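Long-range contact in lectin (Cicer arietinum, PDB 3V6N), which is a plant albumin with a four-bladed hemopexin-type beta-propeller that binds calcium and sodium ions and agglutinates red blood cells: residues 62-74 and 120-134. Sequence-based numbering, arbitrary orientation.
Sequences YGIDCSFDTEYNE and IDAAFRSTKGKEVYL. With CA (calcium ion), chain D; NA (sodium ion), chain G; SO4 (sulfate ion), chain H.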
# COMPACT_ATOMS: atom_id res chain seq x y z
N TYR A 62 7.04 3.56 4.90
CA TYR A 62 6.73 5.01 5.02
C TYR A 62 6.26 5.47 6.40
O TYR A 62 6.10 6.68 6.62
CB TYR A 62 5.74 5.46 3.94
CG TYR A 62 6.28 5.26 2.55
CD1 TYR A 62 7.28 6.10 2.06
CD2 TYR A 62 5.82 4.22 1.73
CE1 TYR A 62 7.82 5.91 0.80
CE2 TYR A 62 6.33 4.04 0.45
CZ TYR A 62 7.35 4.88 -0.01
OH TYR A 62 7.88 4.71 -1.27
N GLY A 63 6.04 4.52 7.31
CA GLY A 63 5.55 4.84 8.65
C GLY A 63 4.04 4.95 8.76
O GLY A 63 3.28 4.52 7.88
N ILE A 64 3.60 5.55 9.86
CA ILE A 64 2.19 5.58 10.24
C ILE A 64 1.74 7.02 10.43
O ILE A 64 2.40 7.79 11.17
CB ILE A 64 1.98 4.72 11.51
CG1 ILE A 64 2.21 3.24 11.16
CG2 ILE A 64 0.60 4.95 12.13
CD1 ILE A 64 2.49 2.32 12.33
N ASP A 65 0.62 7.39 9.79
CA ASP A 65 0.17 8.80 9.81
C ASP A 65 -1.13 9.07 10.60
O ASP A 65 -1.55 10.23 10.77
CB ASP A 65 0.15 9.41 8.39
CG ASP A 65 -0.93 8.80 7.50
OD1 ASP A 65 -1.83 8.11 8.04
OD2 ASP A 65 -0.88 9.02 6.26
N CYS A 66 -1.75 7.99 11.09
CA CYS A 66 -2.88 8.07 12.00
C CYS A 66 -3.02 6.73 12.72
O CYS A 66 -2.71 5.68 12.14
CB CYS A 66 -4.18 8.38 11.24
SG CYS A 66 -5.68 8.57 12.27
N SER A 67 -3.49 6.75 13.96
CA SER A 67 -3.89 5.49 14.62
C SER A 67 -4.70 5.67 15.88
O SER A 67 -4.79 6.79 16.42
CB SER A 67 -2.70 4.58 14.90
OG SER A 67 -1.71 5.24 15.61
N PHE A 68 -5.31 4.57 16.30
CA PHE A 68 -6.06 4.54 17.56
C PHE A 68 -6.12 3.16 18.16
O PHE A 68 -6.26 2.17 17.46
CB PHE A 68 -7.49 5.12 17.42
CG PHE A 68 -8.37 4.48 16.35
CD1 PHE A 68 -9.22 3.43 16.66
CD2 PHE A 68 -8.42 5.00 15.05
CE1 PHE A 68 -10.05 2.87 15.70
CE2 PHE A 68 -9.25 4.46 14.08
CZ PHE A 68 -10.07 3.39 14.40
N ASP A 69 -6.01 3.13 19.48
CA ASP A 69 -6.28 1.97 20.31
C ASP A 69 -7.72 1.53 20.14
O ASP A 69 -8.63 2.37 19.97
CB ASP A 69 -6.04 2.34 21.78
CG ASP A 69 -6.05 1.13 22.71
OD1 ASP A 69 -5.38 0.11 22.38
OD2 ASP A 69 -6.72 1.21 23.77
N THR A 70 -7.95 0.23 20.14
CA THR A 70 -9.33 -0.25 20.14
C THR A 70 -9.62 -0.87 21.51
O THR A 70 -10.13 -0.19 22.39
CB THR A 70 -9.65 -1.23 18.97
OG1 THR A 70 -8.74 -2.34 18.98
CG2 THR A 70 -9.57 -0.51 17.64
N GLU A 71 -9.30 -2.15 21.67
CA GLU A 71 -9.45 -2.87 22.92
C GLU A 71 -8.36 -3.94 22.95
O GLU A 71 -7.82 -4.33 21.91
CB GLU A 71 -10.83 -3.53 23.04
CG GLU A 71 -11.99 -2.57 23.34
CD GLU A 71 -12.25 -2.36 24.82
OE1 GLU A 71 -11.56 -2.99 25.65
OE2 GLU A 71 -13.17 -1.58 25.17
N TYR A 72 -8.06 -4.40 24.16
CA TYR A 72 -7.00 -5.35 24.40
C TYR A 72 -5.70 -4.78 23.87
O TYR A 72 -5.33 -3.65 24.20
CB TYR A 72 -7.34 -6.72 23.80
CG TYR A 72 -8.59 -7.25 24.44
CD1 TYR A 72 -9.81 -7.22 23.75
CD2 TYR A 72 -8.58 -7.73 25.75
CE1 TYR A 72 -10.98 -7.68 24.35
CE2 TYR A 72 -9.73 -8.20 26.35
CZ TYR A 72 -10.93 -8.18 25.66
OH TYR A 72 -12.07 -8.65 26.27
N ASN A 73 -5.02 -5.54 23.03
CA ASN A 73 -3.75 -5.08 22.50
C ASN A 73 -3.85 -4.81 21.01
O ASN A 73 -2.90 -5.04 20.28
CB ASN A 73 -2.67 -6.12 22.79
CG ASN A 73 -2.45 -6.33 24.27
OD1 ASN A 73 -2.50 -5.39 25.05
ND2 ASN A 73 -2.19 -7.58 24.66
N GLU A 74 -5.01 -4.35 20.55
CA GLU A 74 -5.20 -4.15 19.12
C GLU A 74 -5.39 -2.69 18.78
O GLU A 74 -6.08 -1.97 19.50
CB GLU A 74 -6.35 -5.03 18.60
CG GLU A 74 -6.13 -6.52 18.87
CD GLU A 74 -7.35 -7.36 18.53
OE1 GLU A 74 -8.26 -6.87 17.85
OE2 GLU A 74 -7.39 -8.54 18.94
N ILE A 120 -6.65 9.96 6.90
CA ILE A 120 -7.12 10.56 8.15
C ILE A 120 -5.93 11.24 8.81
O ILE A 120 -4.82 10.70 8.79
CB ILE A 120 -7.78 9.49 9.04
CG1 ILE A 120 -8.80 8.71 8.18
CG2 ILE A 120 -8.41 10.13 10.29
CD1 ILE A 120 -9.60 7.63 8.89
N ASP A 121 -6.15 12.44 9.36
CA ASP A 121 -5.10 13.20 10.05
C ASP A 121 -4.74 12.64 11.43
O ASP A 121 -3.57 12.52 11.77
CB ASP A 121 -5.51 14.67 10.24
CG ASP A 121 -5.54 15.47 8.94
OD1 ASP A 121 -4.90 15.08 7.95
OD2 ASP A 121 -6.20 16.52 8.93
N ALA A 122 -5.77 12.35 12.24
CA ALA A 122 -5.62 12.09 13.66
C ALA A 122 -6.86 11.36 14.18
O ALA A 122 -7.94 11.45 13.58
CB ALA A 122 -5.42 13.40 14.44
N ALA A 123 -6.69 10.62 15.28
CA ALA A 123 -7.79 9.86 15.85
C ALA A 123 -7.53 9.60 17.31
O ALA A 123 -6.37 9.46 17.72
CB ALA A 123 -7.97 8.55 15.10
N PHE A 124 -8.59 9.54 18.10
CA PHE A 124 -8.43 9.04 19.46
C PHE A 124 -9.65 8.27 19.98
O PHE A 124 -10.78 8.54 19.59
CB PHE A 124 -7.95 10.12 20.46
CG PHE A 124 -8.98 11.15 20.83
CD1 PHE A 124 -9.02 12.38 20.17
CD2 PHE A 124 -9.87 10.93 21.87
CE1 PHE A 124 -9.94 13.35 20.51
CE2 PHE A 124 -10.81 11.91 22.22
CZ PHE A 124 -10.84 13.12 21.55
N ARG A 125 -9.36 7.30 20.84
CA ARG A 125 -10.35 6.39 21.40
C ARG A 125 -11.18 7.09 22.48
O ARG A 125 -10.62 7.62 23.44
CB ARG A 125 -9.63 5.14 21.96
CG ARG A 125 -10.51 4.11 22.64
CD ARG A 125 -11.34 3.31 21.66
NE ARG A 125 -11.77 2.07 22.30
CZ ARG A 125 -12.92 1.91 22.95
NH1 ARG A 125 -13.79 2.92 23.08
NH2 ARG A 125 -13.20 0.73 23.50
N SER A 126 -12.50 7.09 22.32
CA SER A 126 -13.42 7.62 23.34
C SER A 126 -13.46 6.76 24.61
O SER A 126 -13.08 5.59 24.58
CB SER A 126 -14.84 7.74 22.77
OG SER A 126 -15.75 8.26 23.73
N THR A 127 -13.91 7.34 25.73
CA THR A 127 -14.27 6.53 26.91
C THR A 127 -15.61 5.82 26.72
O THR A 127 -15.89 4.82 27.39
CB THR A 127 -14.36 7.38 28.20
OG1 THR A 127 -15.15 8.55 27.96
CG2 THR A 127 -12.96 7.80 28.67
N LYS A 128 -16.45 6.31 25.81
CA LYS A 128 -17.80 5.75 25.63
C LYS A 128 -17.82 4.55 24.70
O LYS A 128 -17.38 4.64 23.55
CB LYS A 128 -18.79 6.82 25.14
CG LYS A 128 -20.23 6.32 24.97
CD LYS A 128 -21.11 7.38 24.31
CE LYS A 128 -22.47 6.80 23.91
NZ LYS A 128 -23.33 6.46 25.09
N GLY A 129 -18.32 3.43 25.22
CA GLY A 129 -18.48 2.18 24.44
C GLY A 129 -17.30 1.88 23.54
O GLY A 129 -16.16 1.84 24.00
N LYS A 130 -17.58 1.66 22.26
CA LYS A 130 -16.54 1.34 21.29
C LYS A 130 -16.36 2.51 20.33
O LYS A 130 -16.14 2.32 19.14
CB LYS A 130 -16.90 0.06 20.52
CG LYS A 130 -17.18 -1.16 21.41
CD LYS A 130 -15.89 -1.78 21.91
CE LYS A 130 -16.05 -3.21 22.39
NZ LYS A 130 -16.64 -3.24 23.76
N GLU A 131 -16.44 3.72 20.86
CA GLU A 131 -16.44 4.92 20.02
C GLU A 131 -15.05 5.50 19.80
O GLU A 131 -14.18 5.35 20.65
CB GLU A 131 -17.42 5.97 20.57
CG GLU A 131 -18.85 5.43 20.65
CD GLU A 131 -19.90 6.48 20.95
OE1 GLU A 131 -19.59 7.69 21.00
OE2 GLU A 131 -21.07 6.08 21.14
N VAL A 132 -14.87 6.15 18.65
CA VAL A 132 -13.61 6.75 18.22
C VAL A 132 -13.88 8.09 17.54
O VAL A 132 -14.83 8.21 16.76
CB VAL A 132 -12.87 5.86 17.20
CG1 VAL A 132 -11.47 6.42 16.92
CG2 VAL A 132 -12.77 4.44 17.70
N TYR A 133 -13.05 9.08 17.83
CA TYR A 133 -13.10 10.34 17.12
C TYR A 133 -12.00 10.39 16.06
O TYR A 133 -10.86 10.04 16.34
CB TYR A 133 -12.95 11.50 18.10
CG TYR A 133 -14.10 11.62 19.08
CD1 TYR A 133 -15.27 12.30 18.71
CD2 TYR A 133 -14.04 11.06 20.35
CE1 TYR A 133 -16.33 12.42 19.59
CE2 TYR A 133 -15.10 11.18 21.25
CZ TYR A 133 -16.24 11.87 20.85
OH TYR A 133 -17.30 12.01 21.69
N LEU A 134 -12.36 10.81 14.85
CA LEU A 134 -11.41 10.87 13.75
C LEU A 134 -11.43 12.25 13.11
O LEU A 134 -12.50 12.86 12.98
CB LEU A 134 -11.68 9.79 12.70
CG LEU A 134 -11.68 8.36 13.25
CD1 LEU A 134 -13.12 7.93 13.47
CD2 LEU A 134 -10.98 7.37 12.33
CA CA D . -1.27 12.54 11.18
NA NA G . -4.24 8.52 17.69
S SO4 H . -18.95 15.06 20.63
O1 SO4 H . -19.76 16.16 21.20
O2 SO4 H . -19.13 13.83 21.42
O3 SO4 H . -19.38 14.84 19.24
O4 SO4 H . -17.58 15.57 20.75
O HOH W 1 -4.38 8.27 6.74
O HOH W 2 -3.27 10.72 5.70
O HOH W 3 -2.04 12.02 8.83
O HOH W 4 -1.32 14.65 10.10
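R125 reaches across from strand 122-125 to the backbone of D69 and T70 and the carboxylate of E71. Its CB and CG lie against D69 O, and CD comes closest to that oxygen, at 3.3 Å. With CG anti to the backbone N (chi1 178°) and a bend at chi2, the chain carries NE to T70 O, a nearly straight hydrogen bond of 2.8 Å in the guanidinium plane. NH2 adds a weak bond to T70 O and, 2.9 Å from E71 OE2, forms a salt bridge, the carboxylate and guanidinium planes being 59° apart. NH1 turns back to its own hairpin and donates to G129 O, so the group is gripped along its edge by both segments and its rotation is fixed. Deeper in, the F68 ring takes V132 CG1 over the centre of one face, a CH-pi contact 3.7 Å from the centroid, while A123 CB and L134 CD2 approach obliquely. C66 SG touches both A123 CB and I120 CG2. D65 O and D121 O each bind the calcium ion at 2.4 Å, and S67 O and A123 O bind the sodium ion; N7 with D174, and A9 with A176, supply the matching carbonyls. The two strands run parallel, 2° apart, as the innermost strands of adjacent propeller blades lining the central channel, each backed by its own antiparallel neighbour, 74-79 or 131-136.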